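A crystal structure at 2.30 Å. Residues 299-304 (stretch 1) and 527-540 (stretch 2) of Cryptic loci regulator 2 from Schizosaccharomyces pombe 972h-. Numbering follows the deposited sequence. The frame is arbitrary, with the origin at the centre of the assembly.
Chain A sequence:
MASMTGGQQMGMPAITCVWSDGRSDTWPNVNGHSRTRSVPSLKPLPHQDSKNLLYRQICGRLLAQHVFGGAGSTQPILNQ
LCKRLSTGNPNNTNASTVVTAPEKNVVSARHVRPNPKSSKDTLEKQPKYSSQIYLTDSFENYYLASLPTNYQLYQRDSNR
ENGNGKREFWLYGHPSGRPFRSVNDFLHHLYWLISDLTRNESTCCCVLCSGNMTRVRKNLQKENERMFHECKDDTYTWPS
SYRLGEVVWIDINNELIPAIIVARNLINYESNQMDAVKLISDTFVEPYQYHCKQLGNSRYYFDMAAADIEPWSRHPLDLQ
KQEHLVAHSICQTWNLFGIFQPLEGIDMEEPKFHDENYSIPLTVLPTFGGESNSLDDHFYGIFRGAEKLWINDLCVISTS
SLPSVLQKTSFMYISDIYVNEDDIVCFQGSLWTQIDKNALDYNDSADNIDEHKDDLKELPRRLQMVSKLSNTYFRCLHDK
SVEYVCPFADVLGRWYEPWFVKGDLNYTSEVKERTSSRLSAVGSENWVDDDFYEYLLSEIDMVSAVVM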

# COMPACT_ATOMS: atom_id res chain seq x y z
N ARG A 299 -2.85 15.77 -23.82
CA ARG A 299 -4.15 16.06 -23.25
C ARG A 299 -4.33 15.39 -21.89
O ARG A 299 -4.04 14.20 -21.74
CB ARG A 299 -5.26 15.60 -24.20
CG ARG A 299 -5.57 16.59 -25.32
CD ARG A 299 -6.17 17.87 -24.77
NE ARG A 299 -5.48 19.06 -25.25
CZ ARG A 299 -5.68 20.29 -24.78
NH1 ARG A 299 -6.55 20.50 -23.81
NH2 ARG A 299 -4.99 21.31 -25.29
N TYR A 300 -4.81 16.16 -20.92
CA TYR A 300 -5.27 15.62 -19.65
C TYR A 300 -6.77 15.39 -19.73
O TYR A 300 -7.49 16.11 -20.42
CB TYR A 300 -4.95 16.57 -18.50
CG TYR A 300 -3.51 17.03 -18.40
CD1 TYR A 300 -2.49 16.39 -19.09
CD2 TYR A 300 -3.17 18.11 -17.59
CE1 TYR A 300 -1.18 16.82 -18.99
CE2 TYR A 300 -1.87 18.54 -17.47
CZ TYR A 300 -0.87 17.90 -18.18
OH TYR A 300 0.43 18.33 -18.07
N TYR A 301 -7.25 14.38 -19.00
CA TYR A 301 -8.68 14.11 -18.89
C TYR A 301 -8.99 13.80 -17.43
O TYR A 301 -8.67 12.72 -16.93
CB TYR A 301 -9.11 12.97 -19.81
CG TYR A 301 -9.21 13.38 -21.26
CD1 TYR A 301 -10.13 14.34 -21.67
CD2 TYR A 301 -8.40 12.79 -22.23
CE1 TYR A 301 -10.23 14.72 -22.99
CE2 TYR A 301 -8.50 13.16 -23.56
CZ TYR A 301 -9.41 14.13 -23.93
OH TYR A 301 -9.51 14.50 -25.25
N PHE A 302 -9.60 14.76 -16.75
CA PHE A 302 -9.89 14.64 -15.33
C PHE A 302 -11.31 14.14 -15.11
O PHE A 302 -12.17 14.20 -15.99
CB PHE A 302 -9.70 15.99 -14.63
CG PHE A 302 -8.34 16.60 -14.84
CD1 PHE A 302 -8.06 17.32 -15.99
CD2 PHE A 302 -7.35 16.45 -13.89
CE1 PHE A 302 -6.82 17.89 -16.18
CE2 PHE A 302 -6.10 17.02 -14.08
CZ PHE A 302 -5.83 17.73 -15.23
N ASP A 303 -11.56 13.65 -13.89
CA ASP A 303 -12.89 13.25 -13.45
C ASP A 303 -13.49 12.21 -14.39
O ASP A 303 -14.58 12.39 -14.96
CB ASP A 303 -13.81 14.48 -13.32
CG ASP A 303 -15.19 14.12 -12.82
OD1 ASP A 303 -15.31 13.20 -11.99
OD2 ASP A 303 -16.17 14.76 -13.27
N MET A 304 -12.77 11.11 -14.56
CA MET A 304 -13.26 9.98 -15.33
C MET A 304 -13.90 8.95 -14.41
O MET A 304 -13.43 8.73 -13.29
CB MET A 304 -12.12 9.33 -16.12
CG MET A 304 -11.44 10.26 -17.12
SD MET A 304 -12.60 11.01 -18.28
CE MET A 304 -13.21 9.58 -19.15
N TRP A 527 4.64 11.56 -19.83
CA TRP A 527 4.05 11.69 -18.51
C TRP A 527 3.47 13.10 -18.37
O TRP A 527 3.45 13.87 -19.33
CB TRP A 527 5.11 11.36 -17.45
CG TRP A 527 4.56 11.09 -16.07
CD1 TRP A 527 4.93 11.70 -14.91
CD2 TRP A 527 3.55 10.13 -15.72
NE1 TRP A 527 4.22 11.19 -13.86
CE2 TRP A 527 3.37 10.23 -14.32
CE3 TRP A 527 2.79 9.21 -16.44
CZ2 TRP A 527 2.45 9.43 -13.64
CZ3 TRP A 527 1.88 8.43 -15.75
CH2 TRP A 527 1.71 8.54 -14.37
N VAL A 528 2.99 13.45 -17.19
CA VAL A 528 2.32 14.72 -16.98
C VAL A 528 3.32 15.77 -16.51
O VAL A 528 4.42 15.45 -16.04
CB VAL A 528 1.15 14.58 -15.98
CG1 VAL A 528 0.11 13.61 -16.51
CG2 VAL A 528 1.66 14.14 -14.61
N ASP A 529 2.93 17.03 -16.63
CA ASP A 529 3.68 18.15 -16.09
C ASP A 529 3.02 18.64 -14.81
O ASP A 529 1.90 18.25 -14.47
CB ASP A 529 3.78 19.28 -17.12
CG ASP A 529 4.43 18.84 -18.42
OD1 ASP A 529 4.30 17.65 -18.77
OD2 ASP A 529 5.06 19.68 -19.08
N ASP A 530 3.73 19.51 -14.09
CA ASP A 530 3.26 19.94 -12.78
C ASP A 530 1.90 20.64 -12.83
O ASP A 530 1.20 20.68 -11.82
CB ASP A 530 4.29 20.88 -12.13
CG ASP A 530 5.37 20.12 -11.38
OD1 ASP A 530 5.12 18.98 -10.94
OD2 ASP A 530 6.48 20.68 -11.23
N ASP A 531 1.52 21.18 -13.99
CA ASP A 531 0.21 21.83 -14.09
C ASP A 531 -0.92 20.84 -13.87
O ASP A 531 -1.98 21.21 -13.35
CB ASP A 531 0.07 22.52 -15.45
CG ASP A 531 0.21 21.54 -16.60
OD1 ASP A 531 0.91 20.52 -16.43
OD2 ASP A 531 -0.37 21.80 -17.68
N PHE A 532 -0.72 19.58 -14.28
CA PHE A 532 -1.70 18.53 -14.06
C PHE A 532 -2.28 18.59 -12.65
O PHE A 532 -3.50 18.53 -12.46
CB PHE A 532 -1.04 17.17 -14.30
CG PHE A 532 -1.98 16.00 -14.21
CD1 PHE A 532 -2.22 15.38 -13.00
CD2 PHE A 532 -2.61 15.52 -15.35
CE1 PHE A 532 -3.08 14.30 -12.92
CE2 PHE A 532 -3.47 14.44 -15.27
CZ PHE A 532 -3.71 13.83 -14.06
N TYR A 533 -1.41 18.70 -11.65
CA TYR A 533 -1.85 18.65 -10.26
C TYR A 533 -2.46 19.96 -9.79
O TYR A 533 -3.25 19.95 -8.84
CB TYR A 533 -0.66 18.25 -9.38
CG TYR A 533 -0.09 16.91 -9.77
CD1 TYR A 533 -0.62 15.73 -9.27
CD2 TYR A 533 0.96 16.82 -10.67
CE1 TYR A 533 -0.12 14.50 -9.64
CE2 TYR A 533 1.48 15.60 -11.05
CZ TYR A 533 0.93 14.44 -10.53
OH TYR A 533 1.44 13.22 -10.91
N GLU A 534 -2.22 21.03 -10.53
CA GLU A 534 -2.87 22.30 -10.25
C GLU A 534 -4.31 22.11 -10.73
O GLU A 534 -5.25 22.31 -9.98
CB GLU A 534 -2.18 23.45 -10.99
CG GLU A 534 -2.91 24.77 -10.87
CD GLU A 534 -1.98 25.97 -10.96
OE1 GLU A 534 -0.92 25.86 -11.59
OE2 GLU A 534 -2.33 27.03 -10.41
N TYR A 535 -4.47 21.70 -11.99
CA TYR A 535 -5.79 21.42 -12.54
C TYR A 535 -6.54 20.42 -11.67
O TYR A 535 -7.71 20.64 -11.32
CB TYR A 535 -5.66 20.88 -13.97
CG TYR A 535 -5.12 21.87 -14.97
CD1 TYR A 535 -5.85 23.01 -15.30
CD2 TYR A 535 -3.91 21.67 -15.60
CE1 TYR A 535 -5.36 23.92 -16.22
CE2 TYR A 535 -3.41 22.57 -16.53
CZ TYR A 535 -4.15 23.70 -16.83
OH TYR A 535 -3.66 24.59 -17.75
N LEU A 536 -5.89 19.31 -11.33
CA LEU A 536 -6.55 18.26 -10.55
C LEU A 536 -7.16 18.83 -9.27
O LEU A 536 -8.33 18.59 -8.97
CB LEU A 536 -5.55 17.14 -10.23
CG LEU A 536 -6.13 15.76 -9.91
CD1 LEU A 536 -5.00 14.74 -9.77
CD2 LEU A 536 -6.98 15.75 -8.65
N LEU A 537 -6.36 19.57 -8.52
CA LEU A 537 -6.84 20.13 -7.27
C LEU A 537 -8.12 20.93 -7.46
O LEU A 537 -9.02 20.86 -6.64
CB LEU A 537 -5.77 21.01 -6.64
CG LEU A 537 -6.19 21.59 -5.30
CD1 LEU A 537 -6.77 20.49 -4.44
CD2 LEU A 537 -5.03 22.26 -4.60
N SER A 538 -8.19 21.67 -8.56
CA SER A 538 -9.36 22.48 -8.83
C SER A 538 -10.53 21.61 -9.22
O SER A 538 -11.68 21.94 -8.94
CB SER A 538 -9.07 23.46 -9.96
OG SER A 538 -8.15 24.44 -9.54
N GLU A 539 -10.24 20.51 -9.89
CA GLU A 539 -11.30 19.62 -10.35
C GLU A 539 -11.95 18.85 -9.20
O GLU A 539 -13.16 18.58 -9.25
CB GLU A 539 -10.74 18.64 -11.38
CG GLU A 539 -11.81 17.93 -12.21
CD GLU A 539 -12.32 18.77 -13.35
OE1 GLU A 539 -11.72 19.83 -13.65
OE2 GLU A 539 -13.34 18.38 -13.97
N ILE A 540 -11.18 18.51 -8.17
CA ILE A 540 -11.66 17.67 -7.07
C ILE A 540 -11.76 18.44 -5.76
O ILE A 540 -12.04 17.84 -4.72
CB ILE A 540 -10.77 16.43 -6.89
CG1 ILE A 540 -9.40 16.81 -6.31
CG2 ILE A 540 -10.59 15.70 -8.22
CD1 ILE A 540 -8.59 15.62 -5.82

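A short strand, 300-302, lies along a helix that runs through 531-540, with the two axes 9.8 Å apart at closest approach and their N-to-C directions only 21° from parallel. Because the directions nearly coincide, the register advances together: Y300 lies nearest F532 by CA position, and F302 nearest L536. Two residues along an extended strand thus keep pace with about one turn of helix. The CA-to-CB bonds of Y300 and F302 point toward the helix, while that of Y301 points away and its side chain makes no contact.

Y300 takes the m rotamer, with chi1 at -52°, which carries its ring across to the residues leading into the helix. There the hydroxyl plays both roles open to a phenol, which is what makes tyrosine apt here. It accepts a hydrogen bond from the backbone of D529 (N to Y300 OH, 3.2 Å, nearly straight at 161°) and donates one to D531 (Y300 OH to OD1, 2.8 Å). D531 meets the hydroxyl with chi1 at 59° (p): its CA-to-CB bond points sideways, yet its end comes nearer the strand. The same OD1 of D531 also receives a weak hydrogen bond from the backbone N of F532, at 2.9 Å, so one carboxylate oxygen joins the tyrosine to the helix backbone.

F532, in the t rotamer, serves both strand aromatics. Its edge meets the face of Y300, with ring centroids 4.9 Å apart and planes at 68°; Y300 CD2 and F532 CD2 approach to 3.5 Å. Such an arrangement sets the slightly positive ring hydrogens against the electron-rich face. Toward F302 the F532 ring is oblique, with planes at 34° and the same centroid spacing. A flat, wholly apolar side chain suits this buried position, where two strand rings converge on it.

F302 is also m, at -55°, and its ring reaches the helix backbone. Its CE2 lies 3.4 Å from F532 O, which sits near the ring plane, at the edge, where aromatic hydrogens are compatible with a carbonyl oxygen already accepting a hydrogen bond from L536 N. F302 CZ packs 3.4 Å from Y535 CB, and F302 CE2 lies 3.9 Å from L536 CB, so the ring rests partly on apolar side-chain atoms and partly on helix backbone.

E539, with chi1 t and chi2 at 81° (p), brings its CG within 3.8 Å of F302 CB: aliphatic carbon meets apolar surface, while the exposed setting accommodates the charge.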